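Local coordinates for protein transcriptional regulator, LYSR family (Neisseria meningitidis, PDB 4AB5) that probably acts as a MetR-like DNA-binding transcription regulator of methionine biosynthesis genes, represented here by its LysR-type regulatory domain, at residues B[58-63]-B[186-191]; B[80-85]-B[153-158]; B[84-89]-B[169-174]. All blocks are in the same frame, centred on the assembly; numbering follows the deposited sequence.

Contact 1. Residues B[58-63]-B[186-191]; sequences ADLAIV and AAIRTE
The guanidinium of Arg189 is the flat group that reaches across, with Asp59 OD1 lying beside its rim, close to the plane, and Ala58 O approaching obliquely. Carboxylate and guanidinium planes are turned 61° apart, and the salt bridge from Asp59 OD1 to Arg189 NH1 is long at 3.7 Å. Each charge has a stronger partner elsewhere, Arg11 for Asp59 and Asp192 for Arg189. This pairing closes one end of an antiparallel strand pair joining 58-63 and 186-191, in the subdomain that includes strand 8-13 and helix 196-212, in a domain of the type 2 periplasmic-binding-protein fold. Ala61 and Ala187 form the hydrogen-bonded pair, whose methyls meet at 4.2 Å between CB atoms. Val63 CG2 comes against Ala187 CB from beside them, and helix 50-54 covers this face through Leu53. Ile62 and Ala186, the non-hydrogen-bonded pair, turn to the opposite face, under helix 196-212. Leu60, with CG anti to the backbone N (chi1 -167°), crosses Ile188 obliquely and brings CD1 to within 3.8 Å of Ile188 CG2. Two bonds tie the backbones, Ala61 N to Ala187 O at 2.8 Å and, nearly straight at 175°, Ala187 N to Ala61 O at 2.7 Å.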
ATOM      1  N   ALA B  58      11.694   7.067  18.565  1.00 49.91           N
ATOM      2  CA  ALA B  58      10.237   7.103  18.375  1.00 47.62           C
ATOM      3  C   ALA B  58       9.553   7.442  19.706  1.00 50.91           C
ATOM      4  O   ALA B  58      10.111   7.162  20.767  1.00 50.20           O
ATOM      5  CB  ALA B  58       9.732   5.764  17.848  1.00 47.38           C
ATOM      6  N   ASP B  59       8.340   8.030  19.643  1.00 47.09           N
ATOM      7  CA  ASP B  59       7.564   8.458  20.819  1.00 46.86           C
ATOM      8  C   ASP B  59       6.347   7.567  21.121  1.00 49.10           C
ATOM      9  O   ASP B  59       5.922   7.486  22.277  1.00 49.89           O
ATOM     10  CB  ASP B  59       7.161   9.934  20.695  1.00 47.84           C
ATOM     11  CG  ASP B  59       8.308  10.836  20.286  1.00 54.78           C
ATOM     12  OD1 ASP B  59       9.134  11.179  21.158  1.00 58.22           O
ATOM     13  OD2 ASP B  59       8.398  11.173  19.085  1.00 55.54           O
ATOM     14  N   LEU B  60       5.825   6.872  20.102  1.00 42.30           N
ATOM     15  CA  LEU B  60       4.702   5.945  20.245  1.00 40.74           C
ATOM     16  C   LEU B  60       4.864   4.799  19.249  1.00 43.62           C
ATOM     17  O   LEU B  60       5.232   5.039  18.093  1.00 41.73           O
ATOM     18  CB  LEU B  60       3.364   6.669  20.053  1.00 39.65           C
ATOM     19  CG  LEU B  60       2.082   5.943  20.451  1.00 43.73           C
ATOM     20  CD1 LEU B  60       1.090   6.918  21.043  1.00 44.39           C
ATOM     21  CD2 LEU B  60       1.438   5.261  19.242  1.00 44.00           C
ATOM     22  N   ALA B  61       4.597   3.553  19.702  1.00 39.73           N
ATOM     23  CA  ALA B  61       4.695   2.363  18.866  1.00 39.10           C
ATOM     24  C   ALA B  61       3.401   1.548  18.833  1.00 44.33           C
ATOM     25  O   ALA B  61       2.787   1.331  19.877  1.00 45.10           O
ATOM     26  CB  ALA B  61       5.853   1.490  19.326  1.00 40.56           C
ATOM     27  N   ILE B  62       2.994   1.099  17.625  1.00 39.78           N
ATOM     28  CA  ILE B  62       1.828   0.235  17.427  1.00 39.61           C
ATOM     29  C   ILE B  62       2.375  -1.193  17.503  1.00 45.56           C
ATOM     30  O   ILE B  62       3.252  -1.564  16.711  1.00 45.67           O
ATOM     31  CB  ILE B  62       1.082   0.536  16.089  1.00 41.34           C
ATOM     32  CG1 ILE B  62       0.643   2.029  15.967  1.00 41.46           C
ATOM     33  CG2 ILE B  62      -0.080  -0.441  15.827  1.00 40.71           C
ATOM     34  CD1 ILE B  62      -0.294   2.656  17.123  1.00 50.00           C
ATOM     35  N   VAL B  63       1.914  -1.964  18.511  1.00 42.44           N
ATOM     36  CA  VAL B  63       2.394  -3.321  18.772  1.00 42.28           C
ATOM     37  C   VAL B  63       1.266  -4.368  18.903  1.00 47.17           C
ATOM     38  O   VAL B  63       0.154  -4.028  19.310  1.00 45.04           O
ATOM     39  CB  VAL B  63       3.383  -3.351  19.977  1.00 47.23           C
ATOM     40  CG1 VAL B  63       4.692  -2.618  19.651  1.00 46.88           C
ATOM     41  CG2 VAL B  63       2.740  -2.800  21.256  1.00 47.73           C
ATOM     42  N   ALA B 186      -0.810   0.444  21.914  1.00 38.79           N
ATOM     43  CA  ALA B 186       0.011   1.612  21.673  1.00 38.92           C
ATOM     44  C   ALA B 186       1.022   1.620  22.818  1.00 47.92           C
ATOM     45  O   ALA B 186       0.636   1.616  23.991  1.00 49.85           O
ATOM     46  CB  ALA B 186      -0.833   2.871  21.713  1.00 39.55           C
ATOM     47  N   ALA B 187       2.309   1.541  22.484  1.00 44.12           N
ATOM     48  CA  ALA B 187       3.390   1.551  23.458  1.00 44.23           C
ATOM     49  C   ALA B 187       4.048   2.937  23.504  1.00 47.57           C
ATOM     50  O   ALA B 187       4.281   3.548  22.462  1.00 46.30           O
ATOM     51  CB  ALA B 187       4.423   0.492  23.092  1.00 44.97           C
ATOM     52  N   ILE B 188       4.309   3.441  24.712  1.00 44.48           N
ATOM     53  CA  ILE B 188       5.013   4.698  24.974  1.00 43.97           C
ATOM     54  C   ILE B 188       6.020   4.455  26.121  1.00 49.98           C
ATOM     55  O   ILE B 188       5.959   3.411  26.793  1.00 48.86           O
ATOM     56  CB  ILE B 188       4.063   5.897  25.289  1.00 46.73           C
ATOM     57  CG1 ILE B 188       3.190   5.665  26.551  1.00 48.12           C
ATOM     58  CG2 ILE B 188       3.240   6.333  24.078  1.00 45.10           C
ATOM     59  CD1 ILE B 188       2.558   6.922  27.152  1.00 51.40           C
ATOM     60  N   ARG B 189       6.924   5.430  26.366  1.00 47.67           N
ATOM     61  CA  ARG B 189       7.869   5.358  27.478  1.00 48.63           C
ATOM     62  C   ARG B 189       7.053   5.651  28.731  1.00 54.66           C
ATOM     63  O   ARG B 189       6.058   6.366  28.651  1.00 54.89           O
ATOM     64  CB  ARG B 189       8.948   6.437  27.348  1.00 47.32           C
ATOM     65  CG  ARG B 189       9.945   6.237  26.230  1.00 49.05           C
ATOM     66  CD  ARG B 189      10.802   7.483  26.145  1.00 54.66           C
ATOM     67  NE  ARG B 189      11.348   7.700  24.806  1.00 63.80           N
ATOM     68  CZ  ARG B 189      10.745   8.395  23.848  1.00 74.06           C
ATOM     69  NH1 ARG B 189       9.555   8.944  24.062  1.00 54.04           N
ATOM     70  NH2 ARG B 189      11.327   8.549  22.668  1.00 63.05           N
ATOM     71  N   THR B 190       7.444   5.096  29.866  1.00 53.57           N
ATOM     72  CA  THR B 190       6.744   5.345  31.128  1.00 54.98           C
ATOM     73  C   THR B 190       6.849   6.819  31.560  1.00 60.87           C
ATOM     74  O   THR B 190       5.892   7.336  32.136  1.00 61.35           O
ATOM     75  CB  THR B 190       7.156   4.305  32.192  1.00 58.24           C
ATOM     76  OG1 THR B 190       7.016   3.009  31.611  1.00 59.15           O
ATOM     77  CG2 THR B 190       6.298   4.375  33.450  1.00 53.22           C
ATOM     78  N   GLU B 191       7.971   7.506  31.226  1.00 58.13           N
ATOM     79  CA  GLU B 191       8.169   8.930  31.533  1.00 58.64           C
ATOM     80  C   GLU B 191       7.143   9.790  30.785  1.00 61.14           C
ATOM     81  O   GLU B 191       6.703  10.804  31.308  1.00 62.61           O
ATOM     82  CB  GLU B 191       9.601   9.386  31.170  1.00 60.55           C
ATOM     83  CG  GLU B 191      10.015  10.740  31.762  1.00 77.95           C
ATOM     84  CD  GLU B 191       9.576  12.004  31.029  1.00105.13           C
ATOM     85  OE1 GLU B 191       9.883  12.130  29.821  1.00115.59           O
ATOM     86  OE2 GLU B 191       8.933  12.875  31.663  1.00 88.48           O
TER

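Contact 2. Residues B[80-85]-B[153-158]; sequences YEMVGI and IAALPY
Main-chain hydrogen bonds come first in this antiparallel pair of strands 80-85 and 154-157, within the second subdomain of the LysR regulatory domain. Val83 with Leu156 and Ile85 with Ala154 are hydrogen-bonded pairs; Val83 N, for example, lies 2.8 Å from Leu156 O, above the plane of that carbonyl. Met82 with Pro157 and Gly84 with Ala155 are the non-hydrogen-bonded pairs, where CA-H groups approach carbonyls, as from Gly84 CA to Ala154 O at 3.3 Å. Apolar packing splits between the two faces. On one, Tyr80 and Pro157 run side by side, Tyr80 CE1 lying 3.5 Å from Pro157 CB, while the selenomethionine Met82, bent at chi2 and chi3, curls its SE and CE over Pro157 and Ala155. On the other, Ile85 CD1 meets Leu156 CD1 at 3.9 Å in an oblique crossing beneath helices 140-148 and 158-166, and Val83 CG1 rests on Tyr158 CB. The strand runs straight into helix 158-166, with Pro157 at the N-cap position. Tyr158 N, in the first turn, donates to Glu81 O at 2.9 Å, almost along the C=O axis. The neighbouring strand thus satisfies an N-H at the helix start, and Pro157 sits where a strand pair asks no N-H of it.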
ATOM      1  N   TYR B  80      -9.312  -7.955  17.140  1.00 42.54           N
ATOM      2  CA  TYR B  80     -10.102  -8.350  15.966  1.00 41.07           C
ATOM      3  C   TYR B  80      -9.718  -9.740  15.484  1.00 46.52           C
ATOM      4  O   TYR B  80      -8.611 -10.207  15.770  1.00 46.44           O
ATOM      5  CB  TYR B  80     -10.021  -7.321  14.808  1.00 39.51           C
ATOM      6  CG  TYR B  80      -8.618  -6.928  14.389  1.00 38.99           C
ATOM      7  CD1 TYR B  80      -7.860  -7.747  13.561  1.00 38.72           C
ATOM      8  CD2 TYR B  80      -8.064  -5.712  14.785  1.00 40.99           C
ATOM      9  CE1 TYR B  80      -6.568  -7.394  13.178  1.00 39.03           C
ATOM     10  CE2 TYR B  80      -6.785  -5.330  14.374  1.00 41.09           C
ATOM     11  CZ  TYR B  80      -6.037  -6.179  13.575  1.00 47.28           C
ATOM     12  OH  TYR B  80      -4.768  -5.833  13.167  1.00 47.90           O
ATOM     13  N   GLU B  81     -10.628 -10.391  14.726  1.00 43.66           N
ATOM     14  CA  GLU B  81     -10.405 -11.720  14.171  1.00 44.12           C
ATOM     15  C   GLU B  81      -9.656 -11.716  12.851  1.00 48.76           C
ATOM     16  O   GLU B  81      -9.932 -10.899  11.963  1.00 47.28           O
ATOM     17  CB  GLU B  81     -11.693 -12.581  14.112  1.00 46.43           C
ATOM     18  CG  GLU B  81     -12.843 -12.049  13.261  1.00 59.38           C
ATOM     19  CD  GLU B  81     -13.791 -11.041  13.895  1.00 75.77           C
ATOM     20  OE1 GLU B  81     -13.350  -9.906  14.189  1.00 61.92           O
ATOM     21  OE2 GLU B  81     -15.001 -11.354  13.992  1.00 64.75           O
HETATM   22  N   MSE B  82      -8.671 -12.617  12.761  1.00 47.06           N
HETATM   23  CA  MSE B  82      -7.861 -12.878  11.580  1.00 46.49           C
HETATM   24  C   MSE B  82      -8.615 -13.964  10.832  1.00 46.56           C
HETATM   25  O   MSE B  82      -8.832 -15.059  11.364  1.00 45.49           O
HETATM   26  CB  MSE B  82      -6.450 -13.365  11.952  1.00 50.38           C
HETATM   27  CG  MSE B  82      -5.578 -12.290  12.574  1.00 59.91           C
HETATM   28 SE   MSE B  82      -5.056 -10.885  11.325  1.00 69.25          SE
HETATM   29  CE  MSE B  82      -3.921 -11.960  10.102  1.00 65.42           C
ATOM     30  N   VAL B  83      -9.084 -13.635   9.631  1.00 41.03           N
ATOM     31  CA  VAL B  83      -9.857 -14.579   8.828  1.00 39.70           C
ATOM     32  C   VAL B  83      -9.025 -15.096   7.677  1.00 42.95           C
ATOM     33  O   VAL B  83      -8.168 -14.373   7.155  1.00 42.15           O
ATOM     34  CB  VAL B  83     -11.244 -14.035   8.372  1.00 42.72           C
ATOM     35  CG1 VAL B  83     -12.148 -13.745   9.569  1.00 43.68           C
ATOM     36  CG2 VAL B  83     -11.115 -12.805   7.469  1.00 41.14           C
ATOM     37  N   GLY B  84      -9.270 -16.351   7.313  1.00 39.02           N
ATOM     38  CA  GLY B  84      -8.622 -16.990   6.183  1.00 37.45           C
ATOM     39  C   GLY B  84      -9.408 -16.649   4.934  1.00 40.16           C
ATOM     40  O   GLY B  84     -10.641 -16.654   4.960  1.00 38.91           O
ATOM     41  N   ILE B  85      -8.710 -16.284   3.851  1.00 36.32           N
ATOM     42  CA  ILE B  85      -9.352 -15.966   2.576  1.00 34.88           C
ATOM     43  C   ILE B  85      -8.882 -16.873   1.467  1.00 34.67           C
ATOM     44  O   ILE B  85      -7.689 -17.172   1.368  1.00 32.75           O
ATOM     45  CB  ILE B  85      -9.310 -14.460   2.179  1.00 38.20           C
ATOM     46  CG1 ILE B  85      -7.861 -13.908   2.048  1.00 38.66           C
ATOM     47  CG2 ILE B  85     -10.160 -13.624   3.137  1.00 39.26           C
ATOM     48  CD1 ILE B  85      -7.692 -12.683   1.122  1.00 41.67           C
ATOM     49  N   ILE B 153      -3.676 -18.705  -0.746  1.00 28.81           N
ATOM     50  CA  ILE B 153      -4.591 -18.313   0.336  1.00 28.62           C
ATOM     51  C   ILE B 153      -3.910 -17.277   1.239  1.00 31.52           C
ATOM     52  O   ILE B 153      -2.696 -17.102   1.147  1.00 30.90           O
ATOM     53  CB  ILE B 153      -5.149 -19.535   1.123  1.00 32.72           C
ATOM     54  CG1 ILE B 153      -4.022 -20.362   1.808  1.00 34.21           C
ATOM     55  CG2 ILE B 153      -6.060 -20.409   0.228  1.00 32.13           C
ATOM     56  CD1 ILE B 153      -4.493 -21.321   2.880  1.00 39.48           C
ATOM     57  N   ALA B 154      -4.677 -16.579   2.091  1.00 28.58           N
ATOM     58  CA  ALA B 154      -4.120 -15.568   2.996  1.00 28.05           C
ATOM     59  C   ALA B 154      -4.901 -15.473   4.290  1.00 34.82           C
ATOM     60  O   ALA B 154      -6.007 -15.996   4.377  1.00 34.59           O
ATOM     61  CB  ALA B 154      -4.096 -14.204   2.315  1.00 27.46           C
ATOM     62  N   ALA B 155      -4.311 -14.806   5.298  1.00 33.60           N
ATOM     63  CA  ALA B 155      -4.922 -14.509   6.591  1.00 34.63           C
ATOM     64  C   ALA B 155      -4.905 -12.992   6.738  1.00 38.76           C
ATOM     65  O   ALA B 155      -3.837 -12.371   6.691  1.00 39.21           O
ATOM     66  CB  ALA B 155      -4.146 -15.158   7.726  1.00 36.34           C
ATOM     67  N   LEU B 156      -6.087 -12.391   6.847  1.00 34.29           N
ATOM     68  CA  LEU B 156      -6.207 -10.941   6.964  1.00 33.44           C
ATOM     69  C   LEU B 156      -7.262 -10.550   7.994  1.00 35.93           C
ATOM     70  O   LEU B 156      -8.155 -11.358   8.247  1.00 35.10           O
ATOM     71  CB  LEU B 156      -6.544 -10.313   5.591  1.00 32.37           C
ATOM     72  CG  LEU B 156      -5.429 -10.260   4.543  1.00 35.95           C
ATOM     73  CD1 LEU B 156      -5.995  -9.896   3.189  1.00 35.20           C
ATOM     74  CD2 LEU B 156      -4.326  -9.284   4.942  1.00 37.78           C
ATOM     75  N   PRO B 157      -7.195  -9.334   8.599  1.00 32.80           N
ATOM     76  CA  PRO B 157      -8.248  -8.938   9.552  1.00 33.36           C
ATOM     77  C   PRO B 157      -9.611  -8.951   8.859  1.00 36.06           C
ATOM     78  O   PRO B 157      -9.690  -8.645   7.670  1.00 33.60           O
ATOM     79  CB  PRO B 157      -7.864  -7.500   9.931  1.00 34.83           C
ATOM     80  CG  PRO B 157      -6.420  -7.377   9.609  1.00 38.77           C
ATOM     81  CD  PRO B 157      -6.195  -8.256   8.427  1.00 34.02           C
ATOM     82  N   TYR B 158     -10.670  -9.325   9.588  1.00 34.04           N
ATOM     83  CA  TYR B 158     -12.020  -9.356   9.037  1.00 34.09           C
ATOM     84  C   TYR B 158     -12.415  -7.985   8.448  1.00 36.96           C
ATOM     85  O   TYR B 158     -12.979  -7.937   7.352  1.00 34.90           O
ATOM     86  CB  TYR B 158     -13.041  -9.847  10.092  1.00 37.07           C
ATOM     87  CG  TYR B 158     -14.476  -9.771   9.615  1.00 40.56           C
ATOM     88  CD1 TYR B 158     -14.984 -10.701   8.709  1.00 43.15           C
ATOM     89  CD2 TYR B 158     -15.307  -8.727  10.014  1.00 41.82           C
ATOM     90  CE1 TYR B 158     -16.286 -10.603   8.223  1.00 45.85           C
ATOM     91  CE2 TYR B 158     -16.610  -8.620   9.535  1.00 43.60           C
ATOM     92  CZ  TYR B 158     -17.100  -9.569   8.648  1.00 53.48           C
ATOM     93  OH  TYR B 158     -18.380  -9.476   8.158  1.00 58.22           O
TER

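Contact 3. Residues B[84-89]-B[169-174]; sequences GICAPD and YVVHRQ
Val171 is the principal bump, and the hollow that receives it is shaped by Cys86, Pro88 and the bent side chain of Arg173. Val171 CG2 touches Cys86 SG at 3.6 Å, the sulfur being placed between the backbone N and the carbonyl carbon (chi1 71°). Val171 CG2 also lies over one face of the Arg173 guanidinium, 3.6 Å from its plane and displaced from its middle. The other branch, Val171 CG1, meets the proline ring obliquely, 4.1 Å from Pro88 CB, just past the end of the strand. Arg173 can fold back in this way because its chain kinks at chi2 (-67°). Arg173 NH1 then donates to His172 O at 2.8 Å, from above that carbonyl's plane, while Arg173 NH2 donates to Ala93 O, so the flat group is gripped at more than one point. Beside Arg173, Gly84 presents no side chain, and the two backbones exchange a pair of bonds, Gly84 N to Arg173 O and Arg173 N to Gly84 O, both 2.8 Å. Farther along, Val171 N reaches Cys86 O at 3.0 Å, whereas the return bond from Cys86 N to Val171 O is weak. On the opposite face Val170 CG2 leans across Ile85 CG2 at 4.2 Å, with helix 140-148 above both through Val147, and His172 turns its ring toward helix 158-166. Tyr169, whose side chain sets off away from strand 84-86, packs on Arg31 of the second subunit. The whole is an antiparallel strand pair, 84-86 with 171-174, in the helix-flanked sheet of the second alpha/beta subdomain of a LysR-type regulatory domain.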
ATOM      1  N   GLY B  84      -9.270 -16.351   7.313  1.00 39.02           N
ATOM      2  CA  GLY B  84      -8.622 -16.990   6.183  1.00 37.45           C
ATOM      3  C   GLY B  84      -9.408 -16.649   4.934  1.00 40.16           C
ATOM      4  O   GLY B  84     -10.641 -16.654   4.960  1.00 38.91           O
ATOM      5  N   ILE B  85      -8.710 -16.284   3.851  1.00 36.32           N
ATOM      6  CA  ILE B  85      -9.352 -15.966   2.576  1.00 34.88           C
ATOM      7  C   ILE B  85      -8.882 -16.873   1.467  1.00 34.67           C
ATOM      8  O   ILE B  85      -7.689 -17.172   1.368  1.00 32.75           O
ATOM      9  CB  ILE B  85      -9.310 -14.460   2.179  1.00 38.20           C
ATOM     10  CG1 ILE B  85      -7.861 -13.908   2.048  1.00 38.66           C
ATOM     11  CG2 ILE B  85     -10.160 -13.624   3.137  1.00 39.26           C
ATOM     12  CD1 ILE B  85      -7.692 -12.683   1.122  1.00 41.67           C
ATOM     13  N   CYS B  86      -9.831 -17.332   0.652  1.00 30.96           N
ATOM     14  CA  CYS B  86      -9.597 -18.161  -0.533  1.00 30.65           C
ATOM     15  C   CYS B  86     -10.583 -17.732  -1.628  1.00 35.06           C
ATOM     16  O   CYS B  86     -11.525 -16.995  -1.343  1.00 35.15           O
ATOM     17  CB  CYS B  86      -9.697 -19.654  -0.215  1.00 31.71           C
ATOM     18  SG  CYS B  86     -11.377 -20.241   0.119  1.00 36.50           S
ATOM     19  N   ALA B  87     -10.365 -18.161  -2.873  1.00 32.60           N
ATOM     20  CA  ALA B  87     -11.266 -17.842  -3.980  1.00 32.47           C
ATOM     21  C   ALA B  87     -12.568 -18.634  -3.772  1.00 38.57           C
ATOM     22  O   ALA B  87     -12.510 -19.708  -3.165  1.00 38.35           O
ATOM     23  CB  ALA B  87     -10.627 -18.224  -5.306  1.00 32.51           C
ATOM     24  N   PRO B  88     -13.750 -18.148  -4.235  1.00 36.09           N
ATOM     25  CA  PRO B  88     -14.996 -18.913  -4.021  1.00 37.10           C
ATOM     26  C   PRO B  88     -14.985 -20.362  -4.540  1.00 43.05           C
ATOM     27  O   PRO B  88     -15.668 -21.207  -3.974  1.00 43.08           O
ATOM     28  CB  PRO B  88     -16.052 -18.061  -4.730  1.00 38.52           C
ATOM     29  CG  PRO B  88     -15.484 -16.685  -4.732  1.00 41.79           C
ATOM     30  CD  PRO B  88     -14.022 -16.887  -4.955  1.00 36.78           C
ATOM     31  N   ASP B  89     -14.170 -20.635  -5.591  1.00 41.30           N
ATOM     32  CA  ASP B  89     -13.962 -21.921  -6.279  1.00 41.63           C
ATOM     33  C   ASP B  89     -13.099 -22.888  -5.476  1.00 43.74           C
ATOM     34  O   ASP B  89     -13.394 -24.083  -5.458  1.00 45.38           O
ATOM     35  CB  ASP B  89     -13.272 -21.694  -7.647  1.00 43.89           C
ATOM     36  CG  ASP B  89     -14.168 -21.308  -8.803  1.00 67.94           C
ATOM     37  OD1 ASP B  89     -15.407 -21.496  -8.693  1.00 70.91           O
ATOM     38  OD2 ASP B  89     -13.632 -20.865  -9.843  1.00 79.69           O
ATOM     39  N   TYR B 169     -14.791 -11.327  -4.844  1.00 40.32           N
ATOM     40  CA  TYR B 169     -13.406 -11.737  -5.088  1.00 38.68           C
ATOM     41  C   TYR B 169     -13.005 -12.960  -4.257  1.00 40.58           C
ATOM     42  O   TYR B 169     -12.413 -13.901  -4.779  1.00 39.43           O
ATOM     43  CB  TYR B 169     -12.418 -10.576  -4.792  1.00 39.10           C
ATOM     44  CG  TYR B 169     -12.609  -9.302  -5.588  1.00 39.59           C
ATOM     45  CD1 TYR B 169     -13.084  -9.337  -6.896  1.00 41.35           C
ATOM     46  CD2 TYR B 169     -12.223  -8.071  -5.071  1.00 39.83           C
ATOM     47  CE1 TYR B 169     -13.230  -8.174  -7.644  1.00 42.37           C
ATOM     48  CE2 TYR B 169     -12.352  -6.902  -5.814  1.00 40.42           C
ATOM     49  CZ  TYR B 169     -12.851  -6.957  -7.104  1.00 47.57           C
ATOM     50  OH  TYR B 169     -12.992  -5.809  -7.849  1.00 46.69           O
ATOM     51  N   VAL B 170     -13.295 -12.919  -2.954  1.00 35.84           N
ATOM     52  CA  VAL B 170     -12.904 -13.956  -2.005  1.00 34.43           C
ATOM     53  C   VAL B 170     -14.067 -14.348  -1.088  1.00 37.18           C
ATOM     54  O   VAL B 170     -15.108 -13.684  -1.062  1.00 36.53           O
ATOM     55  CB  VAL B 170     -11.661 -13.496  -1.162  1.00 37.21           C
ATOM     56  CG1 VAL B 170     -10.411 -13.334  -2.023  1.00 36.11           C
ATOM     57  CG2 VAL B 170     -11.945 -12.214  -0.365  1.00 36.76           C
ATOM     58  N   VAL B 171     -13.864 -15.431  -0.327  1.00 32.37           N
ATOM     59  CA  VAL B 171     -14.768 -15.911   0.717  1.00 31.44           C
ATOM     60  C   VAL B 171     -13.911 -15.957   1.970  1.00 35.31           C
ATOM     61  O   VAL B 171     -12.685 -16.073   1.859  1.00 33.90           O
ATOM     62  CB  VAL B 171     -15.482 -17.259   0.409  1.00 34.36           C
ATOM     63  CG1 VAL B 171     -16.424 -17.133  -0.786  1.00 33.71           C
ATOM     64  CG2 VAL B 171     -14.501 -18.405   0.204  1.00 33.61           C
ATOM     65  N   HIS B 172     -14.518 -15.800   3.145  1.00 33.02           N
ATOM     66  CA  HIS B 172     -13.738 -15.832   4.377  1.00 33.09           C
ATOM     67  C   HIS B 172     -14.102 -17.020   5.227  1.00 36.70           C
ATOM     68  O   HIS B 172     -15.265 -17.451   5.225  1.00 36.71           O
ATOM     69  CB  HIS B 172     -13.779 -14.496   5.145  1.00 34.29           C
ATOM     70  CG  HIS B 172     -15.040 -14.252   5.906  1.00 39.15           C
ATOM     71  ND1 HIS B 172     -15.073 -14.340   7.292  1.00 42.25           N
ATOM     72  CD2 HIS B 172     -16.271 -13.907   5.458  1.00 40.87           C
ATOM     73  CE1 HIS B 172     -16.320 -14.060   7.635  1.00 42.42           C
ATOM     74  NE2 HIS B 172     -17.074 -13.780   6.566  1.00 42.11           N
ATOM     75  N   ARG B 173     -13.093 -17.590   5.907  1.00 32.89           N
ATOM     76  CA  ARG B 173     -13.259 -18.766   6.761  1.00 33.23           C
ATOM     77  C   ARG B 173     -12.517 -18.606   8.073  1.00 37.20           C
ATOM     78  O   ARG B 173     -11.493 -17.921   8.137  1.00 35.45           O
ATOM     79  CB  ARG B 173     -12.803 -20.060   6.048  1.00 30.87           C
ATOM     80  CG  ARG B 173     -13.541 -20.396   4.749  1.00 35.32           C
ATOM     81  CD  ARG B 173     -14.988 -20.747   4.999  1.00 37.56           C
ATOM     82  NE  ARG B 173     -15.683 -21.180   3.792  1.00 39.96           N
ATOM     83  CZ  ARG B 173     -16.463 -20.399   3.053  1.00 48.33           C
ATOM     84  NH1 ARG B 173     -16.620 -19.120   3.368  1.00 33.99           N
ATOM     85  NH2 ARG B 173     -17.087 -20.889   1.992  1.00 33.12           N
ATOM     86  N   GLN B 174     -13.029 -19.276   9.116  1.00 35.18           N
ATOM     87  CA  GLN B 174     -12.449 -19.262  10.448  1.00 35.14           C
ATOM     88  C   GLN B 174     -11.135 -20.044  10.474  1.00 40.77           C
ATOM     89  O   GLN B 174     -11.082 -21.171   9.985  1.00 40.52           O
ATOM     90  CB  GLN B 174     -13.453 -19.826  11.454  1.00 37.22           C
ATOM     91  CG  GLN B 174     -12.964 -19.786  12.885  1.00 45.41           C
ATOM     92  CD  GLN B 174     -14.069 -20.063  13.851  1.00 65.02           C
ATOM     93  OE1 GLN B 174     -14.589 -21.172  13.957  1.00 62.83           O
ATOM     94  NE2 GLN B 174     -14.425 -19.049  14.596  1.00 59.51           N
TER

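Strand 171-189, interrupted along its length, runs through the domain and joins contact 1 to contact 3, whose centres are about 35 Å apart on opposite sides of the chain's centre. Contacts 2 and 3 lie side by side, about 9 Å between centres, sharing Gly84 and Ile85, so that strand 72-86 is flanked by 154-157 and by 171-174; Tyr158 and His172 pack against each other where they meet. Contacts 1 and 2 are buried, and contact 3 only partly, reaching an exposed loop. Their chemistry follows: alanines and branched aliphatic side chains, with a long salt bridge at one end, in contact 1, five backbone bonds and a helix start in contact 2, a folded arginine and a proline in contact 3.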